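Local atomic coordinates of putative phosphohydrolase (Shewanella amazonensis, PDB entry 3M1T), a protein that is of unproven function, but carries an HDOD domain related to HD-type phosphohydrolases and may act in signal transduction. Residues A[211-217]-A[246-250]; A[130-134]-A[194-199]; A[49-53]-A[67-73]. All coordinates share one frame. Numbering follows the deposited sequence.

Interaction 1 (A[211-217]-A[246-250]); sequences YSKLAGM and LAGIK
This is a contact between the start of one helix and the end of the next, in the C-terminal part of the chain of an all-helical fold. Segment 211-217 leads into helix 213-227, and segment 246-250 is the exit from helix 236-247. Tyr211 and Ser212 are extended. Ser212 is the N-cap: its OG accepts from Ala215 N at 3.1 Å. Residues 213-217 are helical, with Met217 N bonded to Lys213 O at 2.8 Å. On the other side the helix ends at Ala247, and Gly248 breaks it with positive phi (83/17), a conformation that favours glycine. The backbones come closest at Gly216 and Ala247, whose CA atoms are 5.1 Å apart. A CB on Gly216 would clash with Tyr211 OH and sit tight against Ile249 CD1, so the missing side chain leaves room for both the hydroxyl and the isoleucine. Gly216 O lies 3.6 Å from Ala247 CB. Tyr211 takes the t rotamer, and its OH donates to Ala247 O at 2.7 Å. Ile249, with chi1 t and chi2 p, is the most covered residue. Its CD1 packs 3.4 Å from Lys213 O, 4.2 Å from Tyr211 CE2 and 4.2 Å from Met217 CG. It meets the Tyr211 ring near the ring plane. Beyond the pair, Leu124 of helix 103-124 touches both Met217 and Ile249. The two segments bury 256 Å² together. Tyr211 thus supplies a donor to one carbonyl at the helix end, Ala247 O, where backbone acceptors run out of helical donors. The rest is van der Waals contact, centred on Ile249.

Interaction 2 (A[130-134]-A[194-199]); sequences EAFTC and HLVKGI
Leu195 reaches across to helix 128-137 and overlaps Glu130, Thr133 and Cys134. Helices 128-137 and 193-200 pack here inside the helical HDOD domain. The axes of the short helical segments cross at -49° and approach to 10.0 Å. The register is set by Cys134 and Leu195, with CA atoms 5.7 Å apart. Leu195 adopts the mt rotamer. Its CD2 lies 3.3 Å from Glu130 O and 3.5 Å from Cys134 CB, and its CD1 lies 4.0 Å from Thr133 CG2. Cys134, with chi1 t, sends its sulfur over the bare backbone of Gly198. A CB on Gly198 would clash with that sulfur. No hydrogen bond joins the segments, and 287 Å² is buried. Leu214 of helix 213-227 touches Glu130, Ala131 and Cys134, and Leu218 also touches Cys134. At the outer end the extended Glu130 brings OE2 to 3.6 Å from His194 CB. At the inner end Cys134 SG sits 4.2 Å from Gly198 CA and 4.2 Å from Ile199 CG1.

Interaction 3 (A[49-53]-A[67-73]); sequences SARVL and VGTIDDA
The bump in this contact is Leu53, and the hollow is formed by the bend 67-69 and the first turn of helix 70-77. Helix 46-56 of the all-helical HDOD domain packs here against the N-terminal turn of helix 70-77 and the residues just before it. Val67 is extended, Gly68 turns the chain, and Thr69 is the N-cap. Thr69 OG1 accepts from Asp72 N at 3.0 Å. Leu53 uses the mt rotamer and fills the hollow with both methyls. Its CD1 lies 3.3 Å from Gly68 O. Its CD2 lies 3.5 Å from Thr69 O, 3.8 Å from Val67 CG2 and 4.1 Å from Ala73 CB. The backbones stay apart, with Leu53 CA and Gly68 CA at 6.9 Å. Ile70, in the mm rotamer, is the answering bump. It lies over the Ser49, Val52 and Leu53 side of helix 46-56. Helix 79-94 packs against Val52, and Leu42 of helix 35-43 against Ile70. No hydrogen bond crosses the contact, which buries 271 Å². The tip of Ile70 ends with CD1 4.0 Å from Val52 CG1 and 4.1 Å from Leu53 CD2.

From the N terminus, interaction 3 comes first. It closes a short excursion between helices 46-56 and 70-77, part of which is not modelled. Interaction 2 follows, with 59 mostly helical residues between its segments, bringing helix 193-200 back to helix 128-137. Interaction 1 comes last and joins the start of helix 213-227 to the end of helix 236-247. The three are in series; none nests or crosses. Interactions 1 and 2 touch: Leu214 CD1 is 3.5 Å from His194 O, and Ala215 CB is 3.5 Å from Gly198 O. Interaction 3 stands apart, its centre about 34 Å from that of interaction 1, on the opposite side of the chain's centre.

Interaction 1 (A[211-217]-A[246-250])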
loop_
_atom_site.group_PDB
_atom_site.type_symbol
_atom_site.label_atom_id
_atom_site.label_comp_id
_atom_site.label_asym_id
_atom_site.label_seq_id
_atom_site.Cartn_x
_atom_site.Cartn_y
_atom_site.Cartn_z
ATOM N N TYR A 211 -5.168 -5.815 -18.568
ATOM C CA TYR A 211 -4.389 -4.883 -17.786
ATOM C C TYR A 211 -5.052 -4.453 -16.510
ATOM O O TYR A 211 -6.263 -4.224 -16.464
ATOM C CB TYR A 211 -4.177 -3.641 -18.660
ATOM C CG TYR A 211 -3.203 -2.637 -18.069
ATOM C CD1 TYR A 211 -1.823 -2.860 -18.116
ATOM C CD2 TYR A 211 -3.657 -1.449 -17.518
ATOM C CE1 TYR A 211 -0.914 -1.894 -17.577
ATOM C CE2 TYR A 211 -2.767 -0.524 -17.021
ATOM C CZ TYR A 211 -1.431 -0.759 -17.019
ATOM O OH TYR A 211 -0.593 0.216 -16.492
ATOM N N SER A 212 -4.254 -4.353 -15.451
ATOM C CA SER A 212 -4.697 -3.819 -14.153
ATOM C C SER A 212 -4.220 -2.371 -14.017
ATOM O O SER A 212 -3.011 -2.108 -13.889
ATOM C CB SER A 212 -4.083 -4.617 -13.012
ATOM O OG SER A 212 -4.253 -3.970 -11.732
ATOM N N LYS A 213 -5.180 -1.453 -13.998
ATOM C CA LYS A 213 -4.814 -0.045 -13.735
ATOM C C LYS A 213 -4.141 0.155 -12.378
ATOM O O LYS A 213 -3.197 0.924 -12.253
ATOM C CB LYS A 213 -5.996 0.873 -13.899
ATOM C CG LYS A 213 -6.490 0.969 -15.341
ATOM C CD LYS A 213 -7.809 1.761 -15.436
ATOM C CE LYS A 213 -8.235 1.885 -16.930
ATOM N NZ LYS A 213 -9.644 2.392 -16.961
ATOM N N LEU A 214 -4.625 -0.558 -11.355
ATOM C CA LEU A 214 -3.994 -0.441 -10.058
ATOM C C LEU A 214 -2.532 -0.867 -10.055
ATOM O O LEU A 214 -1.715 -0.206 -9.428
ATOM C CB LEU A 214 -4.782 -1.213 -8.987
ATOM C CG LEU A 214 -6.066 -0.549 -8.560
ATOM C CD1 LEU A 214 -6.838 -1.591 -7.705
ATOM C CD2 LEU A 214 -5.805 0.719 -7.631
ATOM N N ALA A 215 -2.188 -1.940 -10.756
ATOM C CA ALA A 215 -0.810 -2.367 -10.855
ATOM C C ALA A 215 0.016 -1.304 -11.582
ATOM O O ALA A 215 1.119 -1.052 -11.159
ATOM C CB ALA A 215 -0.674 -3.718 -11.572
ATOM N N GLY A 216 -0.564 -0.716 -12.603
ATOM C CA GLY A 216 0.131 0.359 -13.352
ATOM C C GLY A 216 0.371 1.549 -12.453
ATOM O O GLY A 216 1.459 2.163 -12.468
HETATM N N MSE A 217 -0.655 1.915 -11.688
HETATM C CA MSE A 217 -0.512 3.024 -10.705
HETATM C C MSE A 217 0.579 2.721 -9.706
HETATM O O MSE A 217 1.407 3.607 -9.355
HETATM C CB MSE A 217 -1.830 3.298 -9.948
HETATM C CG MSE A 217 -2.905 3.979 -10.796
HETATM SE SE MSE A 217 -4.489 4.283 -9.818
HETATM C CE MSE A 217 -5.690 3.013 -10.654
ATOM N N LEU A 246 6.696 3.240 -19.234
ATOM C CA LEU A 246 7.193 2.033 -18.588
ATOM C C LEU A 246 6.018 1.345 -17.903
ATOM O O LEU A 246 5.881 0.126 -18.014
ATOM C CB LEU A 246 8.263 2.325 -17.552
ATOM N N ALA A 247 5.149 2.097 -17.215
ATOM C CA ALA A 247 4.063 1.466 -16.464
ATOM C C ALA A 247 2.871 1.039 -17.277
ATOM O O ALA A 247 2.128 0.156 -16.824
ATOM C CB ALA A 247 3.602 2.360 -15.351
ATOM N N GLY A 248 2.639 1.670 -18.407
ATOM C CA GLY A 248 1.500 1.415 -19.273
ATOM C C GLY A 248 0.188 2.093 -18.918
ATOM O O GLY A 248 -0.869 1.721 -19.405
ATOM N N ILE A 249 0.239 3.131 -18.068
ATOM C CA ILE A 249 -0.952 3.608 -17.315
ATOM C C ILE A 249 -1.685 4.815 -17.987
ATOM O O ILE A 249 -2.821 5.142 -17.661
ATOM C CB ILE A 249 -0.520 3.869 -15.817
ATOM C CG1 ILE A 249 -1.719 4.151 -14.870
ATOM C CG2 ILE A 249 0.497 4.944 -15.731
ATOM C CD1 ILE A 249 -2.783 3.086 -14.880
ATOM N N LYS A 250 -1.012 5.475 -18.925
ATOM C CA LYS A 250 -1.617 6.582 -19.690
ATOM C C LYS A 250 -2.260 7.670 -18.831
ATOM O O LYS A 250 -3.417 7.994 -19.041
ATOM C CB LYS A 250 -2.697 6.015 -20.623
ATOM C CG LYS A 250 -2.165 5.472 -21.936
ATOM C CD LYS A 250 -3.039 5.921 -23.110
#

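Interaction 2 (A[130-134]-A[194-199])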
loop_
_atom_site.group_PDB
_atom_site.type_symbol
_atom_site.label_atom_id
_atom_site.label_comp_id
_atom_site.label_asym_id
_atom_site.label_seq_id
_atom_site.Cartn_x
_atom_site.Cartn_y
_atom_site.Cartn_z
ATOM N N GLU A 130 -9.616 3.477 -3.382
ATOM C CA GLU A 130 -9.153 2.156 -3.720
ATOM C C GLU A 130 -7.648 2.161 -4.015
ATOM O O GLU A 130 -6.889 1.272 -3.593
ATOM C CB GLU A 130 -9.953 1.600 -4.930
ATOM C CG GLU A 130 -9.452 0.295 -5.422
ATOM C CD GLU A 130 -9.937 0.005 -6.850
ATOM O OE1 GLU A 130 -9.655 0.772 -7.835
ATOM O OE2 GLU A 130 -10.599 -1.014 -6.946
ATOM N N ALA A 131 -7.190 3.172 -4.765
ATOM C CA ALA A 131 -5.775 3.263 -5.088
ATOM C C ALA A 131 -4.939 3.534 -3.855
ATOM O O ALA A 131 -3.864 2.976 -3.689
ATOM C CB ALA A 131 -5.546 4.373 -6.156
ATOM N N PHE A 132 -5.451 4.376 -2.971
ATOM C CA PHE A 132 -4.743 4.634 -1.706
ATOM C C PHE A 132 -4.562 3.299 -0.937
ATOM O O PHE A 132 -3.461 2.966 -0.453
ATOM C CB PHE A 132 -5.500 5.662 -0.849
ATOM C CG PHE A 132 -4.756 6.045 0.397
ATOM C CD1 PHE A 132 -4.835 5.282 1.542
ATOM C CD2 PHE A 132 -3.966 7.185 0.404
ATOM C CE1 PHE A 132 -4.093 5.652 2.694
ATOM C CE2 PHE A 132 -3.253 7.585 1.557
ATOM C CZ PHE A 132 -3.310 6.802 2.678
ATOM N N THR A 133 -5.638 2.515 -0.861
ATOM C CA THR A 133 -5.557 1.268 -0.134
ATOM C C THR A 133 -4.594 0.287 -0.750
ATOM O O THR A 133 -3.870 -0.419 -0.063
ATOM C CB THR A 133 -6.989 0.657 0.062
ATOM O OG1 THR A 133 -7.757 1.566 0.844
ATOM C CG2 THR A 133 -6.944 -0.694 0.787
ATOM N N CYS A 134 -4.578 0.223 -2.071
ATOM C CA CYS A 134 -3.633 -0.597 -2.773
ATOM C C CYS A 134 -2.193 -0.194 -2.388
ATOM O O CYS A 134 -1.383 -1.056 -2.124
ATOM C CB CYS A 134 -3.885 -0.477 -4.272
ATOM S SG CYS A 134 -3.124 -1.813 -5.239
ATOM N N HIS A 194 -9.692 -6.805 -7.163
ATOM C CA HIS A 194 -8.993 -5.716 -7.817
ATOM C C HIS A 194 -7.708 -5.311 -7.093
ATOM O O HIS A 194 -6.665 -5.088 -7.704
ATOM C CB HIS A 194 -9.886 -4.442 -7.935
ATOM C CG HIS A 194 -10.995 -4.572 -8.890
ATOM N ND1 HIS A 194 -10.837 -5.103 -10.152
ATOM C CD2 HIS A 194 -12.303 -4.224 -8.781
ATOM C CE1 HIS A 194 -12.020 -5.125 -10.756
ATOM N NE2 HIS A 194 -12.917 -4.578 -9.949
ATOM N N LEU A 195 -7.819 -5.169 -5.778
ATOM C CA LEU A 195 -6.685 -4.825 -4.954
ATOM C C LEU A 195 -5.610 -5.885 -5.068
ATOM O O LEU A 195 -4.407 -5.611 -5.196
ATOM C CB LEU A 195 -7.124 -4.581 -3.507
ATOM C CG LEU A 195 -7.873 -3.264 -3.304
ATOM C CD1 LEU A 195 -8.438 -3.194 -1.892
ATOM C CD2 LEU A 195 -6.963 -2.057 -3.497
ATOM N N VAL A 196 -6.013 -7.152 -4.887
ATOM C CA VAL A 196 -5.090 -8.291 -4.956
ATOM C C VAL A 196 -4.301 -8.279 -6.286
ATOM O O VAL A 196 -3.071 -8.401 -6.264
ATOM C CB VAL A 196 -5.849 -9.628 -4.759
ATOM C CG1 VAL A 196 -4.896 -10.841 -5.009
ATOM C CG2 VAL A 196 -6.487 -9.614 -3.345
ATOM N N LYS A 197 -5.004 -8.097 -7.383
ATOM C CA LYS A 197 -4.352 -8.132 -8.714
ATOM C C LYS A 197 -3.418 -6.924 -8.873
ATOM O O LYS A 197 -2.320 -7.066 -9.457
ATOM C CB LYS A 197 -5.385 -8.158 -9.777
ATOM C CG LYS A 197 -4.762 -8.250 -11.183
ATOM C CD LYS A 197 -5.858 -8.123 -12.238
ATOM C CE LYS A 197 -5.299 -8.354 -13.635
ATOM N NZ LYS A 197 -6.392 -8.189 -14.615
ATOM N N GLY A 198 -3.791 -5.789 -8.295
ATOM C CA GLY A 198 -2.892 -4.582 -8.342
ATOM C C GLY A 198 -1.582 -4.869 -7.668
ATOM O O GLY A 198 -0.516 -4.643 -8.237
ATOM N N ILE A 199 -1.649 -5.432 -6.456
ATOM C CA ILE A 199 -0.465 -5.808 -5.705
ATOM C C ILE A 199 0.378 -6.825 -6.489
ATOM O O ILE A 199 1.597 -6.693 -6.598
ATOM C CB ILE A 199 -0.834 -6.362 -4.290
ATOM C CG1 ILE A 199 -1.613 -5.290 -3.530
ATOM C CG2 ILE A 199 0.434 -6.792 -3.546
ATOM C CD1 ILE A 199 -2.389 -5.894 -2.324
#

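Interaction 3 (A[49-53]-A[67-73])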
loop_
_atom_site.group_PDB
_atom_site.type_symbol
_atom_site.label_atom_id
_atom_site.label_comp_id
_atom_site.label_asym_id
_atom_site.label_seq_id
_atom_site.Cartn_x
_atom_site.Cartn_y
_atom_site.Cartn_z
ATOM N N SER A 49 -8.487 3.748 17.244
ATOM C CA SER A 49 -9.150 5.051 16.978
ATOM C C SER A 49 -8.178 6.245 17.103
ATOM O O SER A 49 -8.218 7.162 16.274
ATOM C CB SER A 49 -10.321 5.297 17.926
ATOM O OG SER A 49 -11.381 4.390 17.642
ATOM N N ALA A 50 -7.346 6.224 18.139
ATOM C CA ALA A 50 -6.338 7.267 18.346
ATOM C C ALA A 50 -5.387 7.315 17.167
ATOM O O ALA A 50 -5.003 8.403 16.729
ATOM C CB ALA A 50 -5.559 7.057 19.640
ATOM N N ARG A 51 -5.002 6.143 16.666
ATOM C CA ARG A 51 -4.108 6.062 15.504
ATOM C C ARG A 51 -4.788 6.648 14.278
ATOM O O ARG A 51 -4.157 7.369 13.501
ATOM C CB ARG A 51 -3.667 4.618 15.245
ATOM C CG ARG A 51 -2.669 4.479 14.082
ATOM C CD ARG A 51 -2.309 3.016 13.793
ATOM N NE ARG A 51 -1.930 2.355 15.041
ATOM C CZ ARG A 51 -2.479 1.245 15.545
ATOM N NH1 ARG A 51 -3.466 0.544 14.929
ATOM N NH2 ARG A 51 -2.012 0.825 16.712
ATOM N N VAL A 52 -6.070 6.330 14.082
ATOM C CA VAL A 52 -6.841 6.899 12.965
ATOM C C VAL A 52 -6.817 8.425 13.029
ATOM O O VAL A 52 -6.557 9.116 12.024
ATOM C CB VAL A 52 -8.293 6.367 12.952
ATOM C CG1 VAL A 52 -9.147 7.077 11.946
ATOM C CG2 VAL A 52 -8.266 4.882 12.683
ATOM N N LEU A 53 -7.070 8.961 14.214
ATOM C CA LEU A 53 -7.119 10.407 14.346
ATOM C C LEU A 53 -5.749 11.078 14.157
ATOM O O LEU A 53 -5.672 12.172 13.595
ATOM C CB LEU A 53 -7.734 10.797 15.695
ATOM C CG LEU A 53 -9.235 10.523 15.826
ATOM C CD1 LEU A 53 -9.721 10.860 17.244
ATOM C CD2 LEU A 53 -10.056 11.293 14.779
ATOM N N VAL A 67 -9.389 17.439 13.883
ATOM C CA VAL A 67 -10.359 16.508 14.498
ATOM C C VAL A 67 -9.821 15.839 15.761
ATOM O O VAL A 67 -8.679 15.365 15.801
ATOM C CB VAL A 67 -10.862 15.386 13.528
ATOM C CG1 VAL A 67 -11.737 15.972 12.428
ATOM C CG2 VAL A 67 -9.713 14.583 12.958
ATOM N N GLY A 68 -10.677 15.803 16.782
ATOM C CA GLY A 68 -10.355 15.214 18.084
ATOM C C GLY A 68 -11.142 13.950 18.396
ATOM O O GLY A 68 -10.793 13.230 19.326
ATOM N N THR A 69 -12.209 13.683 17.633
ATOM C CA THR A 69 -12.963 12.446 17.789
ATOM C C THR A 69 -13.309 11.838 16.420
ATOM O O THR A 69 -13.246 12.513 15.397
ATOM C CB THR A 69 -14.271 12.646 18.589
ATOM O OG1 THR A 69 -15.262 13.239 17.743
ATOM C CG2 THR A 69 -14.045 13.512 19.851
ATOM N N ILE A 70 -13.675 10.560 16.431
ATOM C CA ILE A 70 -14.134 9.851 15.231
ATOM C C ILE A 70 -15.457 10.439 14.714
ATOM O O ILE A 70 -15.641 10.600 13.505
ATOM C CB ILE A 70 -14.331 8.339 15.510
ATOM C CG1 ILE A 70 -12.985 7.671 15.842
ATOM C CG2 ILE A 70 -15.026 7.648 14.321
ATOM C CD1 ILE A 70 -11.947 7.673 14.677
ATOM N N ASP A 71 -16.386 10.733 15.623
ATOM C CA ASP A 71 -17.657 11.377 15.241
ATOM C C ASP A 71 -17.356 12.649 14.457
ATOM O O ASP A 71 -17.999 12.954 13.451
ATOM C CB ASP A 71 -18.488 11.747 16.482
ATOM C CG ASP A 71 -19.055 10.536 17.213
ATOM O OD1 ASP A 71 -19.104 9.423 16.633
ATOM O OD2 ASP A 71 -19.476 10.728 18.382
ATOM N N ASP A 72 -16.358 13.369 14.948
ATOM C CA ASP A 72 -15.835 14.577 14.325
ATOM C C ASP A 72 -15.292 14.294 12.935
ATOM O O ASP A 72 -15.702 14.916 11.964
ATOM C CB ASP A 72 -14.691 15.115 15.185
ATOM C CG ASP A 72 -14.846 16.552 15.505
ATOM O OD1 ASP A 72 -14.586 17.367 14.584
ATOM O OD2 ASP A 72 -15.218 16.855 16.675
ATOM N N ALA A 73 -14.351 13.353 12.850
ATOM C CA ALA A 73 -13.756 12.966 11.563
ATOM C C ALA A 73 -14.813 12.566 10.525
ATOM O O ALA A 73 -14.705 12.945 9.365
ATOM C CB ALA A 73 -12.742 11.846 11.762
#